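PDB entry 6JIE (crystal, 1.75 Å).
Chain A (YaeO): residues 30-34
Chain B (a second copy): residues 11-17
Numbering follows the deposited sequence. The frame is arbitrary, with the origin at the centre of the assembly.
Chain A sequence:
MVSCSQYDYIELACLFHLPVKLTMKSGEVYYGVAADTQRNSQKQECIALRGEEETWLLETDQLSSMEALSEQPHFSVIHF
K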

# COMPACT_ATOMS: atom_id res chain seq x y z
N TYR A 30 8.87 -6.95 7.94
CA TYR A 30 7.61 -6.23 8.02
C TYR A 30 7.23 -5.73 6.63
O TYR A 30 8.10 -5.27 5.89
CB TYR A 30 7.69 -5.02 8.94
CG TYR A 30 8.06 -5.29 10.39
CD1 TYR A 30 7.08 -5.33 11.37
CD2 TYR A 30 9.39 -5.49 10.76
CE1 TYR A 30 7.41 -5.55 12.70
CE2 TYR A 30 9.73 -5.72 12.10
CZ TYR A 30 8.73 -5.74 13.05
OH TYR A 30 9.04 -5.96 14.37
N TYR A 31 5.94 -5.79 6.30
CA TYR A 31 5.42 -5.27 5.03
C TYR A 31 4.40 -4.17 5.30
O TYR A 31 3.57 -4.31 6.20
CB TYR A 31 4.73 -6.39 4.21
CG TYR A 31 5.58 -7.55 3.72
CD1 TYR A 31 5.91 -8.61 4.55
CD2 TYR A 31 6.02 -7.61 2.40
CE1 TYR A 31 6.69 -9.68 4.09
CE2 TYR A 31 6.79 -8.66 1.94
CZ TYR A 31 7.12 -9.69 2.78
OH TYR A 31 7.88 -10.74 2.31
N GLY A 32 4.42 -3.09 4.52
CA GLY A 32 3.33 -2.14 4.63
C GLY A 32 3.60 -0.91 3.79
O GLY A 32 4.40 -0.95 2.86
N VAL A 33 2.94 0.18 4.16
CA VAL A 33 3.07 1.46 3.48
C VAL A 33 3.94 2.37 4.33
O VAL A 33 3.67 2.56 5.53
CB VAL A 33 1.69 2.09 3.21
CG1 VAL A 33 1.85 3.46 2.53
CG2 VAL A 33 0.85 1.13 2.37
N ALA A 34 4.98 2.92 3.73
CA ALA A 34 5.86 3.86 4.42
C ALA A 34 5.11 5.15 4.71
O ALA A 34 4.72 5.87 3.78
CB ALA A 34 7.09 4.15 3.57
N GLU B 11 -3.96 0.87 -4.49
CA GLU B 11 -2.71 0.13 -4.35
C GLU B 11 -2.65 -0.58 -3.00
O GLU B 11 -2.30 -1.76 -2.92
CB GLU B 11 -1.53 1.09 -4.52
CG GLU B 11 -0.15 0.50 -4.39
CD GLU B 11 0.92 1.57 -4.49
OE1 GLU B 11 1.03 2.38 -3.55
OE2 GLU B 11 1.61 1.62 -5.53
N LEU B 12 -3.01 0.14 -1.93
CA LEU B 12 -2.98 -0.41 -0.58
C LEU B 12 -3.96 -1.57 -0.42
O LEU B 12 -3.66 -2.57 0.24
CB LEU B 12 -3.27 0.71 0.41
CG LEU B 12 -3.41 0.42 1.90
CD1 LEU B 12 -2.99 1.65 2.68
CD2 LEU B 12 -4.83 0.06 2.24
N ALA B 13 -5.16 -1.44 -0.99
CA ALA B 13 -6.13 -2.53 -0.91
C ALA B 13 -5.59 -3.79 -1.58
O ALA B 13 -5.77 -4.90 -1.07
CB ALA B 13 -7.45 -2.11 -1.57
N CYS B 14 -4.91 -3.63 -2.71
CA CYS B 14 -4.34 -4.79 -3.40
C CYS B 14 -3.16 -5.36 -2.63
O CYS B 14 -3.00 -6.58 -2.55
CB CYS B 14 -3.94 -4.40 -4.82
SG CYS B 14 -5.34 -3.96 -5.88
N LEU B 15 -2.32 -4.48 -2.05
CA LEU B 15 -1.16 -4.89 -1.27
C LEU B 15 -1.55 -5.86 -0.16
O LEU B 15 -0.86 -6.86 0.07
CB LEU B 15 -0.48 -3.66 -0.66
CG LEU B 15 0.67 -3.90 0.32
CD1 LEU B 15 1.78 -4.63 -0.39
CD2 LEU B 15 1.15 -2.58 0.92
N PHE B 16 -2.63 -5.56 0.54
CA PHE B 16 -3.08 -6.35 1.68
C PHE B 16 -4.21 -7.31 1.32
O PHE B 16 -4.75 -7.97 2.21
CB PHE B 16 -3.56 -5.43 2.80
CG PHE B 16 -2.48 -4.55 3.36
CD1 PHE B 16 -1.25 -5.08 3.73
CD2 PHE B 16 -2.69 -3.20 3.53
CE1 PHE B 16 -0.26 -4.29 4.28
CE2 PHE B 16 -1.69 -2.40 4.08
CZ PHE B 16 -0.47 -2.94 4.44
N HIS B 17 -4.57 -7.37 0.04
CA HIS B 17 -5.69 -8.16 -0.47
C HIS B 17 -6.94 -7.98 0.40
O HIS B 17 -7.51 -8.94 0.93
CB HIS B 17 -5.32 -9.64 -0.58
CG HIS B 17 -4.20 -9.90 -1.54
ND1 HIS B 17 -4.25 -9.48 -2.85
CD2 HIS B 17 -3.01 -10.53 -1.39
CE1 HIS B 17 -3.14 -9.85 -3.47
NE2 HIS B 17 -2.37 -10.48 -2.61

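This is a small, mostly apolar van der Waals contact, in which the last turn of a helix in chain B, with the residue after it, packs against a corner between strands in chain A, with no hydrogen bond between the two stretches. Together the two sides bury 195 Å². Gly A32, Val A33, Leu B12 and Phe B16 are buried in the assembly, and Leu B15 is partly exposed. Apolar side chains suit such places.

Val A33 gives the largest share on its side. Its CA-to-CB bond points toward the helix, and chi1 is t. CG2 meets two leucines about one helical turn apart: it lies 3.9 Å from Leu B12 CD1 and 4.0 Å from Leu B15 CD2. Valine suits the place because CG2 is an apolar methyl within reach of both leucines.

The leucines reach it differently. The CA-to-CB bond of Leu B15 points toward the strand, and CD2 reaches Val A33 CG2. That of Leu B12 points sideways, but the end of its side chain comes nearer, with CD1 reaching the valine. Leu B15 CD2 also lies 4.1 Å from Gly A32 O, a van der Waals contact.

Phe B16 extends the contact along the chain. Its CA-to-CB bond points sideways, but with chi1 at m the ring reaches the corner at Gly A32. The ring meets the corner by its edge: Phe B16 CZ is 3.9 Å from Gly A32 CA, and Phe B16 CE1 is 4.3 Å from Tyr A31 O. A CB in the ideal position on Gly A32 would lie 4.1 Å from Phe B16 CZ, without a clash there. The chain turns here, with phi/psi of 173/-158, which glycine adopts far more readily than other residues.

Tyr A31 has its closest contact through its backbone. Its CA-to-CB bond points toward the helix, but the end of the side chain leads away.

The helix is held by its own bonds. Leu B15 N donates to Glu B11 O at 2.9 Å, and Phe B16 N to Leu B12 O at 3.2 Å. His B17, with positive phi, closes a Schellman motif outside the contact.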